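Local coordinates for protein ftsY (Mycoplasma mycoides, PDB 1ZU4) that is the NG-domain fragment of an SRP receptor, pairing a helical bundle with a GTPase domain of the P-loop class, at residues R62-R67 against V79-Q84; E35-L40 against K56-V61. One frame throughout, in Å; residues are numbered along the deposited sequence.

Contact 1: R62-R67 against V79-Q84; sequences RKKTKR and VESLYQ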
ATOM      1  N   ARG A  62     -26.422  10.558   2.593  1.00 18.82           N
ATOM      2  CA  ARG A  62     -27.610  11.269   3.061  1.00 20.78           C
ATOM      3  C   ARG A  62     -27.716  12.645   2.398  1.00 22.00           C
ATOM      4  O   ARG A  62     -28.795  13.095   2.047  1.00 23.10           O
ATOM      5  CB  ARG A  62     -27.614  11.306   4.602  1.00 21.00           C
ATOM      6  CG  ARG A  62     -28.590  12.323   5.120  1.00 24.13           C
ATOM      7  CD  ARG A  62     -29.266  11.978   6.413  1.00 27.59           C
ATOM      8  NE  ARG A  62     -28.677  11.016   7.353  1.00 26.97           N
ATOM      9  CZ  ARG A  62     -29.467  10.327   8.182  1.00 24.50           C
ATOM     10  NH1 ARG A  62     -30.773  10.497   8.079  1.00 24.27           N
ATOM     11  NH2 ARG A  62     -28.990   9.467   9.085  1.00 22.85           N
ATOM     12  N   LYS A  63     -26.579  13.290   2.163  1.00 23.26           N
ATOM     13  CA  LYS A  63     -26.569  14.588   1.514  1.00 24.18           C
ATOM     14  C   LYS A  63     -26.969  14.550   0.040  1.00 23.26           C
ATOM     15  O   LYS A  63     -27.645  15.454  -0.452  1.00 23.05           O
ATOM     16  CB  LYS A  63     -25.186  15.209   1.642  1.00 24.98           C
ATOM     17  CG  LYS A  63     -25.216  16.694   1.340  1.00 29.26           C
ATOM     18  CD  LYS A  63     -24.332  17.437   2.326  1.00 36.08           C
ATOM     19  CE  LYS A  63     -22.914  17.452   1.809  1.00 38.32           C
ATOM     20  NZ  LYS A  63     -22.888  18.250   0.539  1.00 41.29           N
ATOM     21  N   LYS A  64     -26.526  13.503  -0.651  1.00 22.21           N
ATOM     22  CA  LYS A  64     -26.742  13.305  -2.097  1.00 21.17           C
ATOM     23  C   LYS A  64     -28.150  12.812  -2.441  1.00 20.84           C
ATOM     24  O   LYS A  64     -28.557  12.758  -3.614  1.00 21.66           O
ATOM     25  CB  LYS A  64     -25.710  12.284  -2.593  1.00 20.99           C
ATOM     26  CG  LYS A  64     -24.311  12.840  -2.648  1.00 21.72           C
ATOM     27  CD  LYS A  64     -23.217  11.792  -2.697  1.00 19.02           C
ATOM     28  CE  LYS A  64     -21.896  12.418  -2.229  1.00 21.44           C
ATOM     29  NZ  LYS A  64     -21.306  13.348  -3.263  1.00 23.09           N
ATOM     30  N   THR A  65     -28.922  12.408  -1.449  1.00 19.90           N
ATOM     31  CA  THR A  65     -30.103  11.624  -1.818  1.00 20.23           C
ATOM     32  C   THR A  65     -31.375  12.175  -1.177  1.00 20.22           C
ATOM     33  O   THR A  65     -31.295  12.948  -0.267  1.00 18.02           O
ATOM     34  CB  THR A  65     -29.962  10.149  -1.377  1.00 20.07           C
ATOM     35  OG1 THR A  65     -29.670  10.097   0.005  1.00 17.92           O
ATOM     36  CG2 THR A  65     -28.814   9.409  -2.113  1.00 20.33           C
ATOM     37  N   LYS A  66     -32.538  11.695  -1.624  1.00 21.34           N
ATOM     38  CA  LYS A  66     -33.801  12.050  -1.020  1.00 23.04           C
ATOM     39  C   LYS A  66     -34.490  10.761  -0.575  1.00 25.40           C
ATOM     40  O   LYS A  66     -34.092   9.672  -0.990  1.00 25.03           O
ATOM     41  CB  LYS A  66     -34.683  12.826  -2.005  1.00 22.53           C
ATOM     42  CG  LYS A  66     -34.108  14.120  -2.474  1.00 23.44           C
ATOM     43  CD  LYS A  66     -33.749  15.039  -1.311  1.00 28.84           C
ATOM     44  CE  LYS A  66     -33.435  16.432  -1.822  1.00 32.80           C
ATOM     45  NZ  LYS A  66     -33.368  17.410  -0.726  1.00 32.69           N
ATOM     46  N   ARG A  67     -35.512  10.875   0.262  1.00 26.77           N
ATOM     47  CA  ARG A  67     -36.271   9.691   0.716  1.00 30.35           C
ATOM     48  C   ARG A  67     -36.861   8.882  -0.457  1.00 30.75           C
ATOM     49  O   ARG A  67     -37.016   7.674  -0.344  1.00 31.59           O
ATOM     50  CB  ARG A  67     -37.407  10.114   1.655  1.00 30.66           C
ATOM     51  CG  ARG A  67     -38.454  10.930   0.912  1.00 35.69           C
ATOM     52  CD  ARG A  67     -39.647  11.397   1.746  1.00 43.02           C
ATOM     53  NE  ARG A  67     -40.300  12.520   1.061  1.00 48.41           N
ATOM     54  CZ  ARG A  67     -40.951  12.433  -0.108  1.00 52.17           C
ATOM     55  NH1 ARG A  67     -41.080  11.264  -0.749  1.00 53.35           N
ATOM     56  NH2 ARG A  67     -41.490  13.526  -0.635  1.00 52.36           N
ATOM     57  N   VAL A  79     -21.288   4.834  -4.071  1.00 18.41           N
ATOM     58  CA  VAL A  79     -20.021   4.708  -4.816  1.00 18.92           C
ATOM     59  C   VAL A  79     -19.249   6.046  -4.766  1.00 18.85           C
ATOM     60  O   VAL A  79     -18.087   6.071  -4.436  1.00 18.85           O
ATOM     61  CB  VAL A  79     -20.237   4.209  -6.281  1.00 19.72           C
ATOM     62  CG1 VAL A  79     -18.937   4.255  -7.063  1.00 19.45           C
ATOM     63  CG2 VAL A  79     -20.783   2.770  -6.305  1.00 19.56           C
ATOM     64  N   GLU A  80     -19.949   7.138  -5.042  1.00 17.98           N
ATOM     65  CA  GLU A  80     -19.400   8.475  -5.017  1.00 17.84           C
ATOM     66  C   GLU A  80     -18.963   8.896  -3.627  1.00 17.73           C
ATOM     67  O   GLU A  80     -17.920   9.506  -3.482  1.00 17.06           O
ATOM     68  CB  GLU A  80     -20.430   9.469  -5.596  1.00 17.88           C
ATOM     69  CG  GLU A  80     -19.993  10.920  -5.566  1.00 18.72           C
ATOM     70  CD  GLU A  80     -20.983  11.806  -6.340  1.00 23.18           C
ATOM     71  OE1 GLU A  80     -21.195  11.551  -7.547  1.00 25.99           O
ATOM     72  OE2 GLU A  80     -21.556  12.736  -5.737  1.00 23.79           O
ATOM     73  N   SER A  81     -19.742   8.541  -2.608  1.00 17.01           N
ATOM     74  CA  SER A  81     -19.421   8.897  -1.212  1.00 16.41           C
ATOM     75  C   SER A  81     -18.219   8.145  -0.661  1.00 16.91           C
ATOM     76  O   SER A  81     -17.525   8.661   0.217  1.00 16.72           O
ATOM     77  CB  SER A  81     -20.631   8.696  -0.277  1.00 16.73           C
ATOM     78  OG  SER A  81     -21.796   9.442  -0.734  1.00 15.48           O
ATOM     79  N   LEU A  82     -17.985   6.929  -1.161  1.00 16.77           N
ATOM     80  CA  LEU A  82     -16.827   6.118  -0.744  1.00 16.36           C
ATOM     81  C   LEU A  82     -15.557   6.772  -1.265  1.00 16.27           C
ATOM     82  O   LEU A  82     -14.615   7.004  -0.508  1.00 16.94           O
ATOM     83  CB  LEU A  82     -16.947   4.688  -1.260  1.00 15.52           C
ATOM     84  CG  LEU A  82     -17.994   3.798  -0.559  1.00 15.42           C
ATOM     85  CD1 LEU A  82     -18.291   2.585  -1.417  1.00 14.77           C
ATOM     86  CD2 LEU A  82     -17.634   3.362   0.903  1.00 15.73           C
ATOM     87  N   TYR A  83     -15.559   7.078  -2.561  1.00 15.43           N
ATOM     88  CA  TYR A  83     -14.477   7.789  -3.196  1.00 16.31           C
ATOM     89  C   TYR A  83     -14.218   9.133  -2.521  1.00 16.78           C
ATOM     90  O   TYR A  83     -13.045   9.494  -2.249  1.00 17.20           O
ATOM     91  CB  TYR A  83     -14.819   7.975  -4.685  1.00 16.79           C
ATOM     92  CG  TYR A  83     -13.929   8.926  -5.387  1.00 19.97           C
ATOM     93  CD1 TYR A  83     -12.736   8.483  -5.988  1.00 18.68           C
ATOM     94  CD2 TYR A  83     -14.249  10.276  -5.438  1.00 20.01           C
ATOM     95  CE1 TYR A  83     -11.927   9.342  -6.624  1.00 18.90           C
ATOM     96  CE2 TYR A  83     -13.413  11.165  -6.040  1.00 22.50           C
ATOM     97  CZ  TYR A  83     -12.269  10.680  -6.661  1.00 20.54           C
ATOM     98  OH  TYR A  83     -11.443  11.543  -7.265  1.00 22.00           O
ATOM     99  N   GLN A  84     -15.280   9.921  -2.296  1.00 16.46           N
ATOM    100  CA  GLN A  84     -15.121  11.253  -1.624  1.00 17.33           C
ATOM    101  C   GLN A  84     -14.579  11.193  -0.180  1.00 17.41           C
ATOM    102  O   GLN A  84     -13.817  12.079   0.269  1.00 16.28           O
ATOM    103  CB  GLN A  84     -16.417  12.074  -1.716  1.00 17.23           C
ATOM    104  CG  GLN A  84     -16.726  12.414  -3.171  1.00 20.55           C
ATOM    105  CD  GLN A  84     -17.878  13.383  -3.339  1.00 24.43           C
ATOM    106  OE1 GLN A  84     -18.734  13.525  -2.468  1.00 24.01           O
ATOM    107  NE2 GLN A  84     -17.911  14.029  -4.487  1.00 26.45           N
TER
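Lys-64 and Ser-81 mark the nearest backbone approach between residues 62-67 and helix 71-87, their CA atoms 8.6 Å apart, a gap that the long side chain of Lys-64 crosses. Its CG lies anti to the carbonyl carbon (chi1 -72°), the chain runs out extended through CE, and a bend at the last torsion brings the ammonium between two acceptors. Its NZ makes a salt bridge with Glu-80 OE2 at 2.6 Å, meeting the anti lone pair of that oxygen, and donates a hydrogen bond to Gln-84 OE1 at 2.7 Å. In this second bond NZ stands 44° out of the amide plane and not on a lone pair. Glu-80 and Gln-84 stand one helical turn apart, which puts both extended side chains on the same flank. Ser-81 is short enough to let the methylenes of Lys-64 come close, CE lying 3.3 Å from Ser-81 OG, while that hydroxyl is hydrogen-bonded to Ala-77 O. Lysine suits the place because its flexible aliphatic stem packs and its tip carries the charge. The contact is thus a partly exposed charge pair, in which the carboxylate would offset the lysine charge and the amide adds a neutral acceptor.

Contact 2: E35-L40 against K56-V61; sequences EFFEEL and KVSNLV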
ATOM      1  N   GLU A  35     -34.448   5.274   9.325  1.00 26.96           N
ATOM      2  CA  GLU A  35     -34.288   3.842   9.552  1.00 26.78           C
ATOM      3  C   GLU A  35     -33.403   3.190   8.463  1.00 25.58           C
ATOM      4  O   GLU A  35     -32.618   2.297   8.766  1.00 22.88           O
ATOM      5  CB  GLU A  35     -35.640   3.139   9.625  1.00 28.08           C
ATOM      6  CG  GLU A  35     -35.605   1.913  10.478  1.00 32.57           C
ATOM      7  CD  GLU A  35     -36.974   1.298  10.641  1.00 38.82           C
ATOM      8  OE1 GLU A  35     -37.886   1.994  11.146  1.00 40.42           O
ATOM      9  OE2 GLU A  35     -37.132   0.114  10.259  1.00 40.57           O
ATOM     10  N   PHE A  36     -33.539   3.646   7.209  1.00 25.28           N
ATOM     11  CA  PHE A  36     -32.674   3.139   6.130  1.00 24.59           C
ATOM     12  C   PHE A  36     -31.199   3.462   6.398  1.00 23.84           C
ATOM     13  O   PHE A  36     -30.328   2.604   6.172  1.00 23.72           O
ATOM     14  CB  PHE A  36     -33.086   3.661   4.747  1.00 24.16           C
ATOM     15  CG  PHE A  36     -32.012   3.511   3.722  1.00 26.06           C
ATOM     16  CD1 PHE A  36     -31.719   2.248   3.191  1.00 26.82           C
ATOM     17  CD2 PHE A  36     -31.219   4.613   3.347  1.00 24.62           C
ATOM     18  CE1 PHE A  36     -30.689   2.088   2.245  1.00 25.84           C
ATOM     19  CE2 PHE A  36     -30.194   4.468   2.410  1.00 26.96           C
ATOM     20  CZ  PHE A  36     -29.915   3.195   1.873  1.00 25.38           C
ATOM     21  N   PHE A  37     -30.920   4.707   6.816  1.00 22.76           N
ATOM     22  CA  PHE A  37     -29.544   5.065   7.134  1.00 21.44           C
ATOM     23  C   PHE A  37     -28.949   4.250   8.288  1.00 19.42           C
ATOM     24  O   PHE A  37     -27.789   3.941   8.266  1.00 16.36           O
ATOM     25  CB  PHE A  37     -29.329   6.581   7.215  1.00 22.28           C
ATOM     26  CG  PHE A  37     -29.360   7.244   5.866  1.00 24.38           C
ATOM     27  CD1 PHE A  37     -30.520   7.871   5.408  1.00 25.98           C
ATOM     28  CD2 PHE A  37     -28.265   7.163   5.011  1.00 28.51           C
ATOM     29  CE1 PHE A  37     -30.573   8.439   4.149  1.00 26.83           C
ATOM     30  CE2 PHE A  37     -28.308   7.755   3.743  1.00 27.45           C
ATOM     31  CZ  PHE A  37     -29.458   8.379   3.310  1.00 27.29           C
ATOM     32  N   GLU A  38     -29.779   3.803   9.228  1.00 20.51           N
ATOM     33  CA  GLU A  38     -29.296   2.921  10.286  1.00 20.82           C
ATOM     34  C   GLU A  38     -28.865   1.582   9.715  1.00 20.04           C
ATOM     35  O   GLU A  38     -27.863   1.020  10.150  1.00 19.50           O
ATOM     36  CB  GLU A  38     -30.377   2.666  11.343  1.00 22.41           C
ATOM     37  CG  GLU A  38     -30.801   3.869  12.122  1.00 23.98           C
ATOM     38  CD  GLU A  38     -32.048   3.570  12.947  1.00 28.86           C
ATOM     39  OE1 GLU A  38     -32.202   2.406  13.398  1.00 29.39           O
ATOM     40  OE2 GLU A  38     -32.865   4.499  13.140  1.00 31.95           O
ATOM     41  N   GLU A  39     -29.663   1.071   8.767  1.00 20.27           N
ATOM     42  CA  GLU A  39     -29.369  -0.205   8.123  1.00 20.58           C
ATOM     43  C   GLU A  39     -28.126  -0.034   7.279  1.00 18.13           C
ATOM     44  O   GLU A  39     -27.284  -0.891   7.293  1.00 17.76           O
ATOM     45  CB  GLU A  39     -30.509  -0.684   7.214  1.00 21.11           C
ATOM     46  CG  GLU A  39     -31.855  -0.980   7.894  1.00 26.70           C
ATOM     47  CD  GLU A  39     -31.810  -2.144   8.860  1.00 31.34           C
ATOM     48  OE1 GLU A  39     -30.902  -3.003   8.766  1.00 34.79           O
ATOM     49  OE2 GLU A  39     -32.696  -2.181   9.739  1.00 38.32           O
ATOM     50  N   LEU A  40     -28.028   1.069   6.527  1.00 17.11           N
ATOM     51  CA  LEU A  40     -26.849   1.266   5.699  1.00 16.01           C
ATOM     52  C   LEU A  40     -25.591   1.342   6.550  1.00 16.47           C
ATOM     53  O   LEU A  40     -24.538   0.743   6.217  1.00 16.93           O
ATOM     54  CB  LEU A  40     -27.004   2.507   4.832  1.00 16.25           C
ATOM     55  CG  LEU A  40     -25.725   2.986   4.094  1.00 16.17           C
ATOM     56  CD1 LEU A  40     -25.390   2.040   2.973  1.00 16.84           C
ATOM     57  CD2 LEU A  40     -25.902   4.421   3.554  1.00 14.68           C
ATOM     58  N   LYS A  56     -18.756   9.489   8.029  1.00 16.79           N
ATOM     59  CA  LYS A  56     -18.501  10.365   6.878  1.00 17.47           C
ATOM     60  C   LYS A  56     -19.207   9.868   5.593  1.00 16.79           C
ATOM     61  O   LYS A  56     -19.810  10.653   4.877  1.00 17.31           O
ATOM     62  CB  LYS A  56     -16.987  10.530   6.650  1.00 17.79           C
ATOM     63  CG  LYS A  56     -16.644  11.641   5.647  1.00 21.14           C
ATOM     64  CD  LYS A  56     -15.137  11.766   5.345  1.00 27.60           C
ATOM     65  CE  LYS A  56     -14.425  12.635   6.377  1.00 32.37           C
ATOM     66  NZ  LYS A  56     -14.247  11.872   7.647  1.00 34.90           N
ATOM     67  N   VAL A  57     -19.173   8.565   5.329  1.00 15.71           N
ATOM     68  CA  VAL A  57     -19.806   8.010   4.113  1.00 14.02           C
ATOM     69  C   VAL A  57     -21.340   8.102   4.193  1.00 13.51           C
ATOM     70  O   VAL A  57     -21.997   8.520   3.244  1.00 12.47           O
ATOM     71  CB  VAL A  57     -19.303   6.570   3.823  1.00 13.23           C
ATOM     72  CG1 VAL A  57     -20.141   5.894   2.711  1.00 12.21           C
ATOM     73  CG2 VAL A  57     -17.849   6.623   3.358  1.00 14.78           C
ATOM     74  N   SER A  58     -21.905   7.691   5.323  1.00 15.36           N
ATOM     75  CA  SER A  58     -23.356   7.813   5.542  1.00 16.97           C
ATOM     76  C   SER A  58     -23.832   9.252   5.362  1.00 18.61           C
ATOM     77  O   SER A  58     -24.857   9.481   4.701  1.00 20.01           O
ATOM     78  CB  SER A  58     -23.730   7.331   6.936  1.00 17.81           C
ATOM     79  OG  SER A  58     -25.155   7.235   7.059  1.00 17.87           O
ATOM     80  N   ASN A  59     -23.100  10.213   5.923  1.00 18.88           N
ATOM     81  CA  ASN A  59     -23.504  11.639   5.794  1.00 19.79           C
ATOM     82  C   ASN A  59     -23.489  12.138   4.367  1.00 18.94           C
ATOM     83  O   ASN A  59     -24.413  12.817   3.938  1.00 18.78           O
ATOM     84  CB  ASN A  59     -22.669  12.557   6.677  1.00 19.69           C
ATOM     85  CG  ASN A  59     -23.046  12.455   8.132  1.00 23.13           C
ATOM     86  OD1 ASN A  59     -22.255  12.815   9.012  1.00 26.28           O
ATOM     87  ND2 ASN A  59     -24.235  11.935   8.406  1.00 22.02           N
ATOM     88  N   LEU A  60     -22.435  11.780   3.632  1.00 18.72           N
ATOM     89  CA  LEU A  60     -22.378  12.015   2.193  1.00 17.34           C
ATOM     90  C   LEU A  60     -23.529  11.406   1.371  1.00 17.87           C
ATOM     91  O   LEU A  60     -24.111  12.087   0.530  1.00 16.32           O
ATOM     92  CB  LEU A  60     -21.033  11.545   1.655  1.00 17.86           C
ATOM     93  CG  LEU A  60     -19.887  12.537   1.899  1.00 15.98           C
ATOM     94  CD1 LEU A  60     -18.563  11.845   1.633  1.00 17.10           C
ATOM     95  CD2 LEU A  60     -20.076  13.844   1.071  1.00 19.15           C
ATOM     96  N   VAL A  61     -23.835  10.121   1.597  1.00 16.81           N
ATOM     97  CA  VAL A  61     -24.976   9.475   0.926  1.00 16.41           C
ATOM     98  C   VAL A  61     -26.286  10.220   1.319  1.00 17.35           C
ATOM     99  O   VAL A  61     -27.104  10.552   0.476  1.00 17.27           O
ATOM    100  CB  VAL A  61     -25.120   7.998   1.307  1.00 15.88           C
ATOM    101  CG1 VAL A  61     -26.440   7.429   0.729  1.00 15.52           C
ATOM    102  CG2 VAL A  61     -23.928   7.155   0.781  1.00 16.61           C
TER
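Apolar packing carries most of this contact, led by Phe-37 and Val-61 on two helices that run roughly antiparallel. The axes of the two segments pass 10.6 Å apart at closest and their directions differ by 144°. Phe-37 points its ring across the interface, and Val-61 CG1 meets the ring edge near its plane, 3.6 Å from Phe-37 CE2. Val-61 CG1 stands anti to its backbone N (chi1 172°), which aims this methyl at helix 34-46, where Leu-40 CD2 also reaches it, tip to tip, at 4.2 Å. A branched valine beside a flat ring and a leucine gives a compact hydrophobic fit. Within helix 34-46, Phe-36 CD2 sits over the centre of one face of the Phe-37 ring, 3.8 Å above its plane.

The polar element is Ser-58, whose small side chain is consistent with the close approach of the backbones, 7.0 Å between Phe-37 CA and Ser-58 CA. Its OG lies obliquely against the ring, 3.7 Å from Phe-37 CD2, and is hydrogen-bonded to Glu-41, so the buried hydroxyl is satisfied. Leu-25 of helix 12-27 touches Phe-36 and Leu-40, while Ser-81 of helix 71-87 packs on Val-61, placing this interface inside the helical bundle.

In the fold
Both contacts belong to the SRP54-type helical bundle and lie on the same side of the chain's centre, about 9 Å apart between their centres. They follow one another along the chain: contact 2 joins helix 34-46 to helix 51-64, and contact 1 joins residues 62-67 to helix 71-87. Helix 51-64 is therefore shared, packing against both neighbours, and the Lys-64 salt bridge adds a polar link to helix 71-87. The two also touch, since Ser-81 OG lies 3.3 Å from Leu-60 CB and Arg-62 CA lies 3.4 Å from Phe-37 CZ. Together they tie three successive helices into one bundle at a distance from the centre of the chain, with helix 301-308 packing on helix 71-87.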